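Local coordinates for DUF2666 domain-containing protein (Pyrococcus furiosus, PDB 3V68), which belongs to the DUF2666 family, is of unknown function and probably binds double-stranded DNA, at residues 190-195 / 213-218. Numbering follows the deposited sequence.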
ATOM      1  N   VAL A 190       1.845  12.880 -13.532  1.00 11.77           N
ATOM      2  CA  VAL A 190       2.490  11.963 -14.471  1.00 11.75           C
ATOM      3  C   VAL A 190       3.383  12.748 -15.430  1.00 12.02           C
ATOM      4  O   VAL A 190       4.548  12.399 -15.639  1.00 12.40           O
ATOM      5  CB  VAL A 190       1.459  11.113 -15.252  1.00 11.64           C
ATOM      6  CG1 VAL A 190       2.121  10.380 -16.423  1.00 12.45           C
ATOM      7  CG2 VAL A 190       0.776  10.122 -14.317  1.00 11.86           C
ATOM      8  N   GLU A 191       2.847  13.829 -15.982  1.00 11.94           N
ATOM      9  CA  GLU A 191       3.600  14.610 -16.960  1.00 12.14           C
ATOM     10  C   GLU A 191       4.797  15.332 -16.346  1.00 11.76           C
ATOM     11  O   GLU A 191       5.830  15.478 -16.983  1.00 11.73           O
ATOM     12  CB  GLU A 191       2.675  15.556 -17.719  1.00 12.64           C
ATOM     13  CG  GLU A 191       1.768  14.779 -18.657  1.00 15.35           C
ATOM     14  CD  GLU A 191       0.723  15.619 -19.344  1.00 17.40           C
ATOM     15  OE1 GLU A 191       0.919  16.847 -19.500  1.00 18.01           O
ATOM     16  OE2 GLU A 191      -0.301  15.028 -19.757  1.00 21.20           O
ATOM     17  N   TYR A 192       4.662  15.738 -15.086  1.00 11.05           N
ATOM     18  CA  TYR A 192       5.759  16.354 -14.343  1.00 10.93           C
ATOM     19  C   TYR A 192       7.030  15.486 -14.344  1.00 10.64           C
ATOM     20  O   TYR A 192       8.143  16.004 -14.481  1.00 10.54           O
ATOM     21  CB  TYR A 192       5.285  16.626 -12.912  1.00 10.68           C
ATOM     22  CG  TYR A 192       6.259  17.350 -12.011  1.00 10.94           C
ATOM     23  CD1 TYR A 192       7.033  16.647 -11.091  1.00 10.91           C
ATOM     24  CD2 TYR A 192       6.376  18.738 -12.051  1.00 11.33           C
ATOM     25  CE1 TYR A 192       7.915  17.301 -10.244  1.00 11.46           C
ATOM     26  CE2 TYR A 192       7.256  19.406 -11.203  1.00 11.18           C
ATOM     27  CZ  TYR A 192       8.020  18.679 -10.308  1.00 11.83           C
ATOM     28  OH  TYR A 192       8.890  19.324  -9.469  1.00 12.23           O
ATOM     29  N   PHE A 193       6.854  14.171 -14.208  1.00 11.03           N
ATOM     30  CA  PHE A 193       7.978  13.234 -14.170  1.00 11.02           C
ATOM     31  C   PHE A 193       8.304  12.616 -15.538  1.00 11.48           C
ATOM     32  O   PHE A 193       9.102  11.679 -15.628  1.00 11.48           O
ATOM     33  CB  PHE A 193       7.708  12.137 -13.131  1.00 11.01           C
ATOM     34  CG  PHE A 193       7.783  12.621 -11.712  1.00 10.15           C
ATOM     35  CD1 PHE A 193       9.019  12.773 -11.088  1.00 10.85           C
ATOM     36  CD2 PHE A 193       6.626  12.926 -10.998  1.00 10.09           C
ATOM     37  CE1 PHE A 193       9.101  13.222  -9.770  1.00 10.41           C
ATOM     38  CE2 PHE A 193       6.697  13.366  -9.674  1.00  9.60           C
ATOM     39  CZ  PHE A 193       7.935  13.521  -9.063  1.00  9.80           C
ATOM     40  N   GLY A 194       7.686  13.146 -16.594  1.00 11.91           N
ATOM     41  CA  GLY A 194       7.793  12.569 -17.938  1.00 12.80           C
ATOM     42  C   GLY A 194       9.170  12.522 -18.581  1.00 13.43           C
ATOM     43  O   GLY A 194       9.366  11.805 -19.567  1.00 13.90           O
ATOM     44  N   GLY A 195      10.121  13.273 -18.025  1.00 13.55           N
ATOM     45  CA  GLY A 195      11.500  13.287 -18.513  1.00 14.09           C
ATOM     46  C   GLY A 195      12.368  12.141 -18.022  1.00 14.39           C
ATOM     47  O   GLY A 195      13.564  12.099 -18.313  1.00 14.75           O
ATOM     48  N   ARG A 213      11.330  16.770  -4.873  1.00 12.35           N
ATOM     49  CA  ARG A 213      11.391  17.741  -3.780  1.00 12.91           C
ATOM     50  C   ARG A 213      10.915  19.130  -4.186  1.00 13.14           C
ATOM     51  O   ARG A 213      10.402  19.879  -3.359  1.00 13.67           O
ATOM     52  CB  ARG A 213      12.791  17.804  -3.178  1.00 12.52           C
ATOM     53  CG  ARG A 213      13.217  16.522  -2.498  1.00 13.04           C
ATOM     54  CD  ARG A 213      14.354  16.782  -1.534  1.00 13.68           C
ATOM     55  NE  ARG A 213      14.988  15.546  -1.089  1.00 16.02           N
ATOM     56  CZ  ARG A 213      14.516  14.753  -0.130  1.00 15.91           C
ATOM     57  NH1 ARG A 213      13.387  15.051   0.504  1.00 17.05           N
ATOM     58  NH2 ARG A 213      15.181  13.654   0.193  1.00 18.18           N
ATOM     59  N   GLU A 214      11.066  19.457  -5.466  1.00 13.46           N
ATOM     60  CA  GLU A 214      10.629  20.737  -5.996  1.00 14.34           C
ATOM     61  C   GLU A 214       9.154  20.764  -6.380  1.00 14.10           C
ATOM     62  O   GLU A 214       8.636  21.816  -6.773  1.00 14.20           O
ATOM     63  CB  GLU A 214      11.491  21.118  -7.197  1.00 14.46           C
ATOM     64  CG  GLU A 214      12.925  21.410  -6.818  1.00 17.47           C
ATOM     65  CD  GLU A 214      13.873  21.345  -7.986  1.00 21.65           C
ATOM     66  OE1 GLU A 214      15.072  21.615  -7.774  1.00 24.25           O
ATOM     67  OE2 GLU A 214      13.430  21.015  -9.107  1.00 24.59           O
ATOM     68  N   PHE A 215       8.479  19.617  -6.275  1.00 14.42           N
ATOM     69  CA  PHE A 215       7.070  19.533  -6.639  1.00 15.09           C
ATOM     70  C   PHE A 215       6.220  20.307  -5.650  1.00 15.84           C
ATOM     71  O   PHE A 215       6.242  20.040  -4.447  1.00 15.80           O
ATOM     72  CB  PHE A 215       6.605  18.073  -6.751  1.00 14.65           C
ATOM     73  CG  PHE A 215       5.122  17.920  -6.983  1.00 14.35           C
ATOM     74  CD1 PHE A 215       4.583  18.046  -8.260  1.00 15.09           C
ATOM     75  CD2 PHE A 215       4.271  17.639  -5.919  1.00 14.43           C
ATOM     76  CE1 PHE A 215       3.208  17.901  -8.472  1.00 14.94           C
ATOM     77  CE2 PHE A 215       2.899  17.484  -6.121  1.00 15.15           C
ATOM     78  CZ  PHE A 215       2.366  17.623  -7.398  1.00 15.07           C
ATOM     79  N   LYS A 216       5.483  21.277  -6.175  1.00 17.14           N
ATOM     80  CA  LYS A 216       4.629  22.117  -5.363  1.00 19.10           C
ATOM     81  C   LYS A 216       3.241  21.505  -5.350  1.00 19.60           C
ATOM     82  O   LYS A 216       2.583  21.390  -6.389  1.00 20.68           O
ATOM     83  CB  LYS A 216       4.598  23.557  -5.892  1.00 19.37           C
ATOM     84  CG  LYS A 216       5.957  24.271  -5.908  1.00 21.49           C
ATOM     85  CD  LYS A 216       6.553  24.317  -7.312  1.00 25.03           C
ATOM     86  CE  LYS A 216       7.787  25.217  -7.385  1.00 26.50           C
ATOM     87  NZ  LYS A 216       9.047  24.530  -6.972  1.00 27.40           N
ATOM     88  N   GLY A 217       2.823  21.077  -4.169  1.00 20.20           N
ATOM     89  CA  GLY A 217       1.518  20.468  -3.991  1.00 20.38           C
ATOM     90  C   GLY A 217       1.162  20.332  -2.530  1.00 20.30           C
ATOM     91  O   GLY A 217       2.029  20.423  -1.657  1.00 20.86           O
ATOM     92  N   ASN A 218      -0.118  20.105  -2.265  1.00 20.11           N
ATOM     93  CA  ASN A 218      -0.593  19.915  -0.902  1.00 19.67           C
ATOM     94  C   ASN A 218      -0.310  18.515  -0.366  1.00 19.21           C
ATOM     95  O   ASN A 218       0.304  17.684  -1.052  1.00 18.91           O
ATOM     96  CB  ASN A 218      -2.080  20.267  -0.775  1.00 19.71           C
ATOM     97  CG  ASN A 218      -2.989  19.345  -1.576  1.00 19.94           C
ATOM     98  OD1 ASN A 218      -2.711  18.155  -1.773  1.00 19.36           O
ATOM     99  ND2 ASN A 218      -4.107  19.894  -2.020  1.00 21.10           N
TER
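Tyr-192 and Phe-215 form a T-shaped aromatic pair that joins the last turn of helix 186-192 to the loop following helix 202-213. Phe-215 turns an edge to the tyrosine face, with ring centroids 5.2 Å apart and planes at 74°. Its CD1 sits over the centre of that face, 3.9 Å from CE1 of Tyr-192, while CB of Phe-215 packs against the same CE1 at 3.8 Å. In both residues CB already points across the gap, and CG anti to the backbone N (chi1 -176° and 174°) extends each ring toward the other. The tight part includes the tyrosine hydroxyl: OH lies 3.2 Å from the backbone N of Phe-215, at too poor an angle to bond, and its hydrogen bond goes instead to Leu-211 O, near the end of helix 202-213. The contact is small, burying 150 Å² in all.

The packing loosens at Glu-214, where only CB comes near, 3.9 Å from Tyr-192 OH; its OE1 accepts a hydrogen bond from Gln-210 NE2. On this more solvent-facing side, the exposed Lys-216 curls back so that NZ bonds to Glu-214 O at 2.8 Å, on a carbonyl lone pair, a bond that stays within the loop.

Beneath the pair lies a helical core: Phe-193 sets CD2 at the edge of the tyrosine ring, receives Tyr-192 CD1 over the rim of its own face, and packs on Ile-208, Leu-211 and Phe-212 of helix 202-213 and Met-229 of helix 219-231, whereas Phe-215 rests on Ala-225 of that latter helix. The contact thus spans three successive helices at the surface of the chain.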